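Local coordinates for hypothetical protein (Staphylococcus aureus subsp. aureus, PDB 2ETS) that is of unknown function but adopts a four-helical bundle fold as a representative of the DUF1798 family, at residues M13-N25 with V110-T122. Sequence-based numbering, arbitrary orientation.
Sequences MNDLVESLIYEVN and VQYDLQNILDGVT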
loop_
_atom_site.group_PDB
_atom_site.type_symbol
_atom_site.label_atom_id
_atom_site.label_comp_id
_atom_site.label_asym_id
_atom_site.label_seq_id
_atom_site.Cartn_x
_atom_site.Cartn_y
_atom_site.Cartn_z
HETATM N N MSE A 13 -4.878 -13.524 -6.717
HETATM C CA MSE A 13 -4.611 -12.101 -7.006
HETATM C C MSE A 13 -5.633 -11.197 -6.320
HETATM O O MSE A 13 -5.286 -10.157 -5.744
HETATM C CB MSE A 13 -4.635 -11.831 -8.501
HETATM C CG MSE A 13 -3.440 -12.357 -9.224
HETATM SE SE MSE A 13 -3.337 -11.584 -11.011
HETATM C CE MSE A 13 -4.886 -12.461 -11.773
ATOM N N ASN A 14 -6.892 -11.604 -6.427
ATOM C CA ASN A 14 -8.002 -11.017 -5.691
ATOM C C ASN A 14 -7.696 -10.851 -4.192
ATOM O O ASN A 14 -7.872 -9.768 -3.611
ATOM C CB ASN A 14 -9.246 -11.912 -5.859
ATOM C CG ASN A 14 -10.532 -11.114 -5.936
ATOM O OD1 ASN A 14 -11.347 -11.143 -5.015
ATOM N ND2 ASN A 14 -10.719 -10.392 -7.038
ATOM N N ASP A 15 -7.260 -11.937 -3.557
ATOM C CA ASP A 15 -6.967 -11.892 -2.134
ATOM C C ASP A 15 -5.753 -11.035 -1.840
ATOM O O ASP A 15 -5.709 -10.360 -0.819
ATOM C CB ASP A 15 -6.776 -13.301 -1.570
ATOM C CG ASP A 15 -8.040 -14.130 -1.653
ATOM O OD1 ASP A 15 -9.144 -13.552 -1.545
ATOM O OD2 ASP A 15 -7.928 -15.360 -1.832
ATOM N N LEU A 16 -4.765 -11.070 -2.730
ATOM C CA LEU A 16 -3.586 -10.228 -2.584
ATOM C C LEU A 16 -3.943 -8.741 -2.611
ATOM O O LEU A 16 -3.457 -7.976 -1.790
ATOM C CB LEU A 16 -2.562 -10.514 -3.693
ATOM C CG LEU A 16 -1.560 -11.629 -3.388
ATOM C CD1 LEU A 16 -0.827 -12.073 -4.662
ATOM C CD2 LEU A 16 -0.565 -11.161 -2.319
ATOM N N VAL A 17 -4.787 -8.354 -3.567
ATOM C CA VAL A 17 -5.169 -6.973 -3.757
ATOM C C VAL A 17 -6.065 -6.503 -2.590
ATOM O O VAL A 17 -5.835 -5.422 -1.996
ATOM C CB VAL A 17 -5.810 -6.751 -5.190
ATOM C CG1 VAL A 17 -6.270 -5.310 -5.403
ATOM C CG2 VAL A 17 -4.806 -7.089 -6.298
ATOM N N GLU A 18 -7.055 -7.320 -2.249
ATOM C CA GLU A 18 -7.896 -7.074 -1.056
ATOM C C GLU A 18 -7.053 -6.950 0.221
ATOM O O GLU A 18 -7.353 -6.150 1.120
ATOM C CB GLU A 18 -8.972 -8.171 -0.899
ATOM C CG GLU A 18 -10.243 -7.792 -1.633
ATOM C CD GLU A 18 -11.289 -8.898 -1.695
ATOM O OE1 GLU A 18 -10.935 -10.069 -1.984
ATOM O OE2 GLU A 18 -12.482 -8.586 -1.461
ATOM N N SER A 19 -5.993 -7.748 0.285
ATOM C CA SER A 19 -5.049 -7.638 1.366
ATOM C C SER A 19 -4.354 -6.284 1.415
ATOM O O SER A 19 -4.179 -5.729 2.486
ATOM C CB SER A 19 -4.005 -8.733 1.276
ATOM O OG SER A 19 -3.303 -8.774 2.496
ATOM N N LEU A 20 -3.929 -5.758 0.272
ATOM C CA LEU A 20 -3.292 -4.449 0.251
ATOM C C LEU A 20 -4.312 -3.346 0.572
ATOM O O LEU A 20 -4.003 -2.374 1.244
ATOM C CB LEU A 20 -2.648 -4.174 -1.111
ATOM C CG LEU A 20 -1.420 -4.994 -1.493
ATOM C CD1 LEU A 20 -1.066 -4.725 -2.945
ATOM C CD2 LEU A 20 -0.264 -4.627 -0.605
ATOM N N ILE A 21 -5.520 -3.476 0.055
ATOM C CA ILE A 21 -6.576 -2.528 0.370
ATOM C C ILE A 21 -6.778 -2.398 1.878
ATOM O O ILE A 21 -6.708 -1.273 2.440
ATOM C CB ILE A 21 -7.886 -2.884 -0.363
ATOM C CG1 ILE A 21 -7.683 -2.555 -1.867
ATOM C CG2 ILE A 21 -9.065 -2.063 0.189
ATOM C CD1 ILE A 21 -8.833 -2.984 -2.776
ATOM N N TYR A 22 -6.983 -3.534 2.531
ATOM C CA TYR A 22 -7.081 -3.572 3.999
ATOM C C TYR A 22 -5.867 -2.880 4.624
ATOM O O TYR A 22 -6.018 -2.029 5.509
ATOM C CB TYR A 22 -7.219 -5.012 4.531
ATOM C CG TYR A 22 -6.886 -5.162 6.026
ATOM C CD1 TYR A 22 -7.859 -4.974 7.044
ATOM C CD2 TYR A 22 -5.613 -5.501 6.418
ATOM C CE1 TYR A 22 -7.521 -5.118 8.410
ATOM C CE2 TYR A 22 -5.279 -5.660 7.757
ATOM C CZ TYR A 22 -6.205 -5.446 8.740
ATOM O OH TYR A 22 -5.741 -5.613 10.029
ATOM N N GLU A 23 -4.659 -3.251 4.157
ATOM C CA GLU A 23 -3.444 -2.708 4.756
ATOM C C GLU A 23 -3.281 -1.170 4.587
ATOM O O GLU A 23 -2.859 -0.468 5.514
ATOM C CB GLU A 23 -2.235 -3.459 4.231
ATOM C CG GLU A 23 -2.078 -4.852 4.852
ATOM C CD GLU A 23 -1.754 -4.823 6.343
ATOM O OE1 GLU A 23 -1.724 -3.709 6.930
ATOM O OE2 GLU A 23 -1.517 -5.917 6.922
ATOM N N VAL A 24 -3.642 -0.656 3.410
ATOM C CA VAL A 24 -3.597 0.785 3.158
ATOM C C VAL A 24 -4.603 1.533 4.100
ATOM O O VAL A 24 -4.319 2.628 4.608
ATOM C CB VAL A 24 -3.848 1.053 1.668
ATOM C CG1 VAL A 24 -4.019 2.526 1.381
ATOM C CG2 VAL A 24 -2.678 0.488 0.823
ATOM N N ASN A 25 -5.767 0.946 4.336
ATOM C CA ASN A 25 -6.671 1.465 5.372
ATOM C C ASN A 25 -6.079 1.464 6.774
ATOM O O ASN A 25 -6.203 2.398 7.530
ATOM C CB ASN A 25 -7.959 0.674 5.375
ATOM C CG ASN A 25 -8.800 0.967 4.175
ATOM O OD1 ASN A 25 -8.957 2.128 3.787
ATOM N ND2 ASN A 25 -9.349 -0.081 3.562
ATOM N N VAL A 110 -3.249 5.664 -4.223
ATOM C CA VAL A 110 -3.072 4.224 -4.031
ATOM C C VAL A 110 -4.413 3.463 -3.957
ATOM O O VAL A 110 -4.589 2.445 -4.646
ATOM C CB VAL A 110 -2.196 3.958 -2.788
ATOM C CG1 VAL A 110 -2.190 2.526 -2.396
ATOM C CG2 VAL A 110 -0.750 4.419 -3.077
ATOM N N GLN A 111 -5.367 3.967 -3.177
ATOM C CA GLN A 111 -6.685 3.295 -3.087
ATOM C C GLN A 111 -7.317 3.342 -4.465
ATOM O O GLN A 111 -7.935 2.355 -4.895
ATOM C CB GLN A 111 -7.617 3.908 -2.005
ATOM C CG GLN A 111 -6.972 3.909 -0.600
ATOM C CD GLN A 111 -7.786 4.597 0.524
ATOM O OE1 GLN A 111 -8.211 5.773 0.403
ATOM N NE2 GLN A 111 -7.985 3.857 1.645
ATOM N N TYR A 112 -7.111 4.449 -5.196
ATOM C CA TYR A 112 -7.687 4.538 -6.528
ATOM C C TYR A 112 -7.128 3.438 -7.472
ATOM O O TYR A 112 -7.874 2.676 -8.090
ATOM C CB TYR A 112 -7.536 5.954 -7.107
ATOM C CG TYR A 112 -7.951 6.025 -8.532
ATOM C CD1 TYR A 112 -7.053 5.705 -9.549
ATOM C CD2 TYR A 112 -9.250 6.379 -8.880
ATOM C CE1 TYR A 112 -7.442 5.733 -10.882
ATOM C CE2 TYR A 112 -9.645 6.417 -10.223
ATOM C CZ TYR A 112 -8.742 6.085 -11.204
ATOM O OH TYR A 112 -9.123 6.090 -12.526
ATOM N N ASP A 113 -5.819 3.326 -7.542
ATOM C CA ASP A 113 -5.193 2.264 -8.321
ATOM C C ASP A 113 -5.604 0.852 -7.906
ATOM O O ASP A 113 -5.851 -0.025 -8.739
ATOM C CB ASP A 113 -3.695 2.380 -8.172
ATOM C CG ASP A 113 -3.115 3.559 -8.955
ATOM O OD1 ASP A 113 -3.815 4.112 -9.848
ATOM O OD2 ASP A 113 -1.944 3.903 -8.674
ATOM N N LEU A 114 -5.607 0.623 -6.602
ATOM C CA LEU A 114 -5.975 -0.679 -6.054
ATOM C C LEU A 114 -7.383 -1.103 -6.457
ATOM O O LEU A 114 -7.620 -2.270 -6.770
ATOM C CB LEU A 114 -5.847 -0.652 -4.529
ATOM C CG LEU A 114 -4.401 -0.670 -4.009
ATOM C CD1 LEU A 114 -4.416 -0.578 -2.510
ATOM C CD2 LEU A 114 -3.644 -1.934 -4.435
ATOM N N GLN A 115 -8.315 -0.155 -6.460
ATOM C CA GLN A 115 -9.672 -0.460 -6.892
ATOM C C GLN A 115 -9.734 -0.866 -8.356
ATOM O O GLN A 115 -10.506 -1.762 -8.712
ATOM C CB GLN A 115 -10.605 0.731 -6.673
ATOM C CG GLN A 115 -11.052 0.919 -5.271
ATOM C CD GLN A 115 -11.861 -0.284 -4.745
ATOM O OE1 GLN A 115 -11.666 -0.699 -3.602
ATOM N NE2 GLN A 115 -12.724 -0.867 -5.595
ATOM N N ASN A 116 -8.961 -0.187 -9.207
ATOM C CA ASN A 116 -8.954 -0.474 -10.625
ATOM C C ASN A 116 -8.390 -1.858 -10.877
ATOM O O ASN A 116 -8.812 -2.573 -11.803
ATOM C CB ASN A 116 -8.120 0.565 -11.392
ATOM C CG ASN A 116 -8.841 1.894 -11.565
ATOM O OD1 ASN A 116 -10.070 1.968 -11.525
ATOM N ND2 ASN A 116 -8.077 2.944 -11.771
ATOM N N ILE A 117 -7.409 -2.218 -10.064
ATOM C CA ILE A 117 -6.763 -3.500 -10.193
ATOM C C ILE A 117 -7.763 -4.536 -9.754
ATOM O O ILE A 117 -8.012 -5.498 -10.484
ATOM C CB ILE A 117 -5.464 -3.584 -9.355
ATOM C CG1 ILE A 117 -4.393 -2.705 -9.991
ATOM C CG2 ILE A 117 -4.974 -5.014 -9.259
ATOM C CD1 ILE A 117 -3.111 -2.572 -9.156
ATOM N N LEU A 118 -8.361 -4.312 -8.583
ATOM C CA LEU A 118 -9.373 -5.228 -8.054
ATOM C C LEU A 118 -10.440 -5.451 -9.101
ATOM O O LEU A 118 -10.739 -6.582 -9.385
ATOM C CB LEU A 118 -9.994 -4.720 -6.742
ATOM C CG LEU A 118 -10.932 -5.692 -6.004
ATOM C CD1 LEU A 118 -10.151 -6.823 -5.311
ATOM C CD2 LEU A 118 -11.820 -4.963 -4.987
ATOM N N ASP A 119 -10.982 -4.390 -9.704
ATOM C CA ASP A 119 -11.951 -4.564 -10.817
ATOM C C ASP A 119 -11.372 -5.416 -11.938
ATOM O O ASP A 119 -12.037 -6.298 -12.438
ATOM C CB ASP A 119 -12.393 -3.242 -11.465
ATOM C CG ASP A 119 -13.006 -2.272 -10.494
ATOM O OD1 ASP A 119 -13.176 -2.629 -9.306
ATOM O OD2 ASP A 119 -13.293 -1.127 -10.931
ATOM N N GLY A 120 -10.140 -5.117 -12.345
ATOM C CA GLY A 120 -9.488 -5.823 -13.441
ATOM C C GLY A 120 -9.227 -7.310 -13.212
ATOM O O GLY A 120 -9.169 -8.070 -14.159
ATOM N N VAL A 121 -9.037 -7.719 -11.961
ATOM C CA VAL A 121 -8.668 -9.099 -11.633
ATOM C C VAL A 121 -9.872 -9.777 -11.013
ATOM O O VAL A 121 -9.813 -10.277 -9.901
ATOM C CB VAL A 121 -7.434 -9.173 -10.669
ATOM C CG1 VAL A 121 -6.239 -8.390 -11.238
ATOM C CG2 VAL A 121 -7.764 -8.668 -9.267
ATOM N N THR A 122 -10.970 -9.807 -11.753
ATOM C CA THR A 122 -12.269 -10.104 -11.158
ATOM C C THR A 122 -13.288 -10.442 -12.250
ATOM O O THR A 122 -13.082 -10.100 -13.423
ATOM C CB THR A 122 -12.690 -8.884 -10.275
ATOM O OG1 THR A 122 -12.427 -9.185 -8.902
ATOM C CG2 THR A 122 -14.148 -8.504 -10.426
HETATM O O HOH W 1 -7.539 1.129 0.590
#
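Leu114 packs as a knob into a hole formed by Val17, Leu20, Ile21 and Val24, where the first and last long helices of a four-helical bundle meet. The local axes approach to 9.6 Å and their directions differ by 162°, so the pair is nearly antiparallel. Followed outward, Leu114 CB lies 3.8 Å from Ile21 CG1, the two side chains running past each other in opposite directions. At CG the chain forks: CD1 fits between Ile21 CG1 and Val24 CG2, while CD2 meets Leu20 CD1 at 4.1 Å, the two leucines crossing at about a right angle. One turn on, Leu118 is a second knob, among Asn14, Val17, Glu18 and Ile21. Val17 has CG1 anti to its backbone nitrogen (chi1 178°), which lays that methyl over Leu114 O and leaves CG2 to touch Ile117 CG2 at 3.6 Å. Toward the bundle interior, Val110 and Ile117 also reach Leu82 of helix 76-92, and Leu20 reaches Ile57 of helix 43-63.

Polar groups lie at both ends of this contact. Near Asn25, a water donates to Ile21 O and accepts from Gln111 NE2 at 3.0 Å, thereby bridging the helices. At the other end, where Val121 departs from helical geometry, Asn14 ND2 donates to Val121 O at 3.0 Å; the N-H...O angle of 142° shows a bent bond, although the acceptor stays near the Asn14 amide plane. Thr122 OG1 donates to that same oxygen from above the carbonyl plane, on the face also used by Asn14 ND2.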